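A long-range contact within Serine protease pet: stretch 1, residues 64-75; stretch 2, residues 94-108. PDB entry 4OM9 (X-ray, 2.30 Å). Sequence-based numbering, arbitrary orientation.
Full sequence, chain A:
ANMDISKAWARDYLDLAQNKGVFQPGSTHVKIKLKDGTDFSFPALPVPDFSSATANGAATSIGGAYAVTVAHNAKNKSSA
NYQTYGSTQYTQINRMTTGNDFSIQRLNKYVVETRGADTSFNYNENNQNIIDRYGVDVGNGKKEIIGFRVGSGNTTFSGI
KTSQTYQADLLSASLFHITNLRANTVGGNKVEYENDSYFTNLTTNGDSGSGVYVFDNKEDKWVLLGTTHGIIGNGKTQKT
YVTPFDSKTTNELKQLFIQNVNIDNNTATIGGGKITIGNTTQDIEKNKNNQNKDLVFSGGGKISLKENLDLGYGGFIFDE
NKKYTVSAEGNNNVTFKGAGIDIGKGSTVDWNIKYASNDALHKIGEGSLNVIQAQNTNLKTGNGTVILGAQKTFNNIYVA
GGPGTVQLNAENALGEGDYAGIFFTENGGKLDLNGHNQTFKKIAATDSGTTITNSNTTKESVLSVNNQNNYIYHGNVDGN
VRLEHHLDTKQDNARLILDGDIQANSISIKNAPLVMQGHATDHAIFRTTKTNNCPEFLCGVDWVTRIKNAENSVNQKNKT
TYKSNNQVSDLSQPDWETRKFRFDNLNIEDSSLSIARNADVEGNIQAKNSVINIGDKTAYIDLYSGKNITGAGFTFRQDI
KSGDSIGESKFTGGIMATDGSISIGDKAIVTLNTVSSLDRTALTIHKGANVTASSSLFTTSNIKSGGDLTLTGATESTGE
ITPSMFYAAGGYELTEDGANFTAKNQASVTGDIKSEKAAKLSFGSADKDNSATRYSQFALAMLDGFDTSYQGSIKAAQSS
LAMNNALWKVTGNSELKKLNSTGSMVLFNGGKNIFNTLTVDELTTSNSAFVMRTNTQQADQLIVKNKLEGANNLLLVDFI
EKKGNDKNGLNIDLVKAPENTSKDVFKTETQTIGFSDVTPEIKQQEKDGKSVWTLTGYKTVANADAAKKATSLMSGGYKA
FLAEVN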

# COMPACT_ATOMS: atom_id res chain seq x y z
N GLY A 64 -9.55 8.14 29.91
CA GLY A 64 -8.82 8.71 31.02
C GLY A 64 -8.52 7.62 32.03
O GLY A 64 -8.05 6.54 31.69
N ALA A 65 -8.81 7.90 33.30
CA ALA A 65 -8.53 6.91 34.33
C ALA A 65 -9.72 5.99 34.60
O ALA A 65 -9.70 5.27 35.58
N TYR A 66 -10.74 6.02 33.75
CA TYR A 66 -11.99 5.30 34.05
C TYR A 66 -12.33 4.14 33.11
O TYR A 66 -11.99 4.14 31.92
N ALA A 67 -12.97 3.14 33.70
CA ALA A 67 -13.39 1.93 33.03
C ALA A 67 -14.68 1.43 33.67
O ALA A 67 -15.02 1.79 34.80
N VAL A 68 -15.38 0.59 32.92
CA VAL A 68 -16.69 0.09 33.32
C VAL A 68 -16.70 -1.42 33.17
O VAL A 68 -16.14 -1.98 32.22
N THR A 69 -17.32 -2.09 34.13
CA THR A 69 -17.41 -3.52 34.11
C THR A 69 -18.66 -3.98 34.90
O THR A 69 -19.67 -3.28 34.98
N VAL A 70 -18.62 -5.17 35.46
CA VAL A 70 -19.73 -5.62 36.25
C VAL A 70 -19.22 -5.80 37.68
O VAL A 70 -18.00 -5.92 37.88
N ALA A 71 -20.13 -5.73 38.66
CA ALA A 71 -19.76 -5.67 40.09
C ALA A 71 -19.26 -7.00 40.64
O ALA A 71 -18.27 -7.03 41.36
N HIS A 72 -19.94 -8.10 40.30
CA HIS A 72 -19.56 -9.40 40.85
C HIS A 72 -18.35 -9.99 40.13
O HIS A 72 -18.01 -11.16 40.30
N ASN A 73 -17.70 -9.16 39.31
CA ASN A 73 -16.40 -9.49 38.75
C ASN A 73 -15.29 -9.22 39.77
O ASN A 73 -14.12 -9.52 39.52
N ALA A 74 -15.66 -8.64 40.90
CA ALA A 74 -14.73 -8.44 42.00
C ALA A 74 -14.32 -9.79 42.57
O ALA A 74 -13.15 -10.01 42.89
N LYS A 75 -15.28 -10.70 42.68
CA LYS A 75 -15.04 -12.06 43.16
C LYS A 75 -14.15 -12.85 42.21
O LYS A 75 -13.34 -13.68 42.64
N ASN A 94 -10.32 2.36 42.87
CA ASN A 94 -11.61 2.71 43.47
C ASN A 94 -12.74 2.32 42.53
O ASN A 94 -12.51 2.05 41.33
N ARG A 95 -13.95 2.30 43.07
CA ARG A 95 -15.12 1.97 42.27
C ARG A 95 -16.42 2.27 42.99
O ARG A 95 -16.45 2.45 44.22
N MET A 96 -17.48 2.37 42.20
CA MET A 96 -18.83 2.43 42.71
C MET A 96 -19.67 1.38 41.99
O MET A 96 -19.42 0.99 40.85
N THR A 97 -20.70 0.94 42.69
CA THR A 97 -21.32 -0.33 42.42
C THR A 97 -22.79 -0.17 42.72
O THR A 97 -23.17 0.56 43.63
N THR A 98 -23.62 -0.82 41.91
CA THR A 98 -25.05 -0.57 41.91
C THR A 98 -25.78 -1.89 42.05
O THR A 98 -25.25 -2.92 41.63
N GLY A 99 -26.97 -1.88 42.64
CA GLY A 99 -27.76 -3.09 42.83
C GLY A 99 -28.01 -3.87 41.54
O GLY A 99 -28.18 -5.09 41.53
N ASN A 100 -28.02 -3.14 40.43
CA ASN A 100 -28.16 -3.74 39.12
C ASN A 100 -26.82 -4.28 38.55
O ASN A 100 -26.76 -4.63 37.36
N ASP A 101 -25.79 -4.32 39.41
CA ASP A 101 -24.50 -5.00 39.14
C ASP A 101 -23.58 -4.12 38.30
O ASP A 101 -22.60 -4.58 37.71
N PHE A 102 -23.89 -2.82 38.27
CA PHE A 102 -23.08 -1.90 37.51
C PHE A 102 -21.81 -1.55 38.29
O PHE A 102 -21.85 -1.45 39.53
N SER A 103 -20.70 -1.38 37.58
CA SER A 103 -19.46 -0.97 38.20
C SER A 103 -18.70 0.06 37.37
O SER A 103 -18.33 -0.21 36.24
N ILE A 104 -18.48 1.23 37.96
CA ILE A 104 -17.60 2.25 37.39
C ILE A 104 -16.31 2.28 38.20
O ILE A 104 -16.31 2.39 39.44
N GLN A 105 -15.21 2.16 37.48
CA GLN A 105 -13.90 1.94 38.05
C GLN A 105 -12.99 3.15 37.85
O GLN A 105 -13.02 3.79 36.79
N ARG A 106 -12.17 3.43 38.87
CA ARG A 106 -11.09 4.38 38.74
C ARG A 106 -9.78 3.60 38.70
O ARG A 106 -9.44 2.89 39.65
N LEU A 107 -9.03 3.76 37.62
CA LEU A 107 -7.75 3.09 37.49
C LEU A 107 -6.64 3.95 38.08
O LEU A 107 -6.76 5.17 38.14
N ASN A 108 -5.56 3.32 38.52
CA ASN A 108 -4.44 4.04 39.16
C ASN A 108 -3.76 5.10 38.26
O ASN A 108 -3.22 6.07 38.78

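Paired antiparallel strands sort their side chains by alternation, and the contact between residues 64-75 and 94-108 of this serine protease illustrates how rotamers then refine the packing. Strand 66-70 runs against strand 102-107, placing Tyr66, Val68, Ile104 and Arg106 on one face of the sheet and Ala67, Thr69, Ser103 and Gln105 on the other.

On the first face, Val68 is t (chi1 170°), which spreads its methyls between two neighbours: Val68 CG1 lies 3.6 Å from Phe102 CE1, and Val68 CG2 lies 3.7 Å from Ile104 CD1. Phe102 starts away from the partner strand, but its t rotamer brings the ring back within reach. Ile104, t then p, carries CD1 to 4.2 Å from Tyr66 CB. Tyr66 itself is m, and its hydroxyl accepts a hydrogen bond from Arg106, NH1 to OH 3.1 Å. The arginine bends at chi2 (87°, p), and its guanidinium lies with one face over Ala65 CB.

The second face is more polar. Gln105, m then t, holds OE1 3.4 Å from Thr69 CG2 and 3.8 Å from Ala67 CB, contacts of packing rather than hydrogen bonding. Thr69 is t, directing CG2 also towards Ser103, 3.8 Å from its OG.

Beyond the strand, Asp101 (t) turns its carboxylate towards the other stretch. Asp101 OD1 accepts from His72 N at 3.0 Å and, weakly, from Ala71 N at 2.8 Å. His72, in the p rotamer, brings its ring edge to the same group, with ND1 donating to Asp101 OD2 at 3.2 Å.

Arg95 begins sideways, yet its extended outer torsions deliver NH1 to Ala71 O (3.2 Å). One water donates to Val70 O (3.0 Å), also bonding Ser103 OG (3.2 Å) and, weakly, Arg95 NH1 (2.9 Å).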

# COMPACT_ATOMS: atom_id res chain seq x y z
CB ALA A 65 -8.09 7.59 35.63
CB TYR A 66 -13.17 6.28 34.09
CG TYR A 66 -13.00 7.33 35.17
CD1 TYR A 66 -13.10 6.98 36.52
CD2 TYR A 66 -12.70 8.64 34.86
CE1 TYR A 66 -12.94 7.93 37.51
CE2 TYR A 66 -12.53 9.59 35.84
CZ TYR A 66 -12.66 9.24 37.17
OH TYR A 66 -12.49 10.20 38.14
CB ALA A 67 -12.33 0.88 33.11
CB VAL A 68 -17.81 0.73 32.48
CG1 VAL A 68 -19.10 0.03 32.71
CG2 VAL A 68 -17.98 2.17 32.85
CB THR A 69 -16.12 -4.16 34.66
OG1 THR A 69 -16.15 -5.58 34.49
CG2 THR A 69 -15.86 -3.79 36.17
CB VAL A 70 -20.34 -6.89 35.63
CG1 VAL A 70 -20.29 -8.07 36.57
CG2 VAL A 70 -21.72 -6.58 35.12
CB ALA A 71 -20.95 -5.17 40.95
CB HIS A 72 -20.75 -10.38 40.83
CG HIS A 72 -21.03 -11.01 39.50
ND1 HIS A 72 -21.63 -10.33 38.46
CD2 HIS A 72 -20.82 -12.27 39.05
CE1 HIS A 72 -21.77 -11.14 37.43
NE2 HIS A 72 -21.29 -12.32 37.76
CB ASN A 73 -16.14 -8.71 37.46
CG ASN A 73 -16.17 -9.60 36.23
OD1 ASN A 73 -16.60 -10.75 36.29
ND2 ASN A 73 -15.72 -9.06 35.09
CB ALA A 74 -15.36 -7.57 43.08
CB LYS A 75 -16.37 -12.79 43.37
CG LYS A 75 -17.42 -11.99 44.12
CD LYS A 75 -18.68 -12.81 44.38
CE LYS A 75 -19.26 -13.35 43.09
NZ LYS A 75 -20.65 -13.88 43.28
CB ASN A 94 -11.68 4.20 43.79
CG ASN A 94 -12.61 4.51 44.99
OD1 ASN A 94 -13.57 3.79 45.25
ND2 ASN A 94 -12.31 5.60 45.68
CB ARG A 95 -15.11 0.50 41.84
CG ARG A 95 -15.11 -0.50 42.99
CD ARG A 95 -15.54 -1.89 42.51
NE ARG A 95 -15.66 -2.79 43.65
CZ ARG A 95 -16.23 -3.99 43.63
NH1 ARG A 95 -16.77 -4.47 42.52
NH2 ARG A 95 -16.27 -4.70 44.75
CB MET A 96 -19.44 3.83 42.53
CG MET A 96 -19.22 4.77 43.72
SD MET A 96 -19.92 6.42 43.47
CE MET A 96 -21.64 6.03 43.35
CB THR A 97 -20.66 -1.43 43.27
OG1 THR A 97 -19.78 -2.20 42.43
CG2 THR A 97 -21.67 -2.32 43.94
CB THR A 98 -25.44 0.18 40.62
OG1 THR A 98 -26.18 1.37 40.93
CG2 THR A 98 -26.21 -0.70 39.65
CB ASN A 100 -28.77 -2.72 38.15
CG ASN A 100 -29.56 -3.38 37.01
OD1 ASN A 100 -30.25 -4.39 37.20
ND2 ASN A 100 -29.46 -2.79 35.82
CB ASP A 101 -24.74 -6.37 38.46
CG ASP A 101 -23.47 -7.20 38.29
OD1 ASP A 101 -22.55 -7.09 39.12
OD2 ASP A 101 -23.40 -7.98 37.30
CB PHE A 102 -23.87 -0.64 37.16
CG PHE A 102 -23.05 0.40 36.48
CD1 PHE A 102 -22.74 0.28 35.12
CD2 PHE A 102 -22.58 1.50 37.18
CE1 PHE A 102 -21.97 1.24 34.48
CE2 PHE A 102 -21.80 2.48 36.56
CZ PHE A 102 -21.49 2.35 35.21
CB SER A 103 -18.56 -2.18 38.46
OG SER A 103 -17.35 -1.77 39.08
CB ILE A 104 -18.25 3.65 37.35
CG1 ILE A 104 -17.24 4.71 36.89
CG2 ILE A 104 -18.77 4.03 38.69
CD1 ILE A 104 -16.74 4.53 35.47
CB GLN A 105 -13.23 0.71 37.43
CG GLN A 105 -13.88 -0.64 37.73
CD GLN A 105 -13.18 -1.76 36.98
OE1 GLN A 105 -13.12 -1.76 35.74
NE2 GLN A 105 -12.61 -2.71 37.71
CB ARG A 106 -11.07 5.38 39.92
CG ARG A 106 -9.80 6.25 40.01
CD ARG A 106 -9.88 7.53 39.16
NE ARG A 106 -8.59 8.22 39.13
CZ ARG A 106 -8.38 9.48 38.75
NH1 ARG A 106 -9.38 10.24 38.34
NH2 ARG A 106 -7.14 9.98 38.77
CB LEU A 107 -7.49 2.76 36.02
CG LEU A 107 -8.44 1.77 35.33
CD1 LEU A 107 -8.20 1.72 33.83
CD2 LEU A 107 -8.33 0.36 35.94
CB ASN A 108 -3.38 3.05 39.64
CG ASN A 108 -2.78 2.26 38.51
OD1 ASN A 108 -3.48 1.90 37.57
ND2 ASN A 108 -1.47 2.01 38.57
O HOH W 1 -16.01 -4.58 39.75
O HOH W 2 -18.79 -6.96 44.44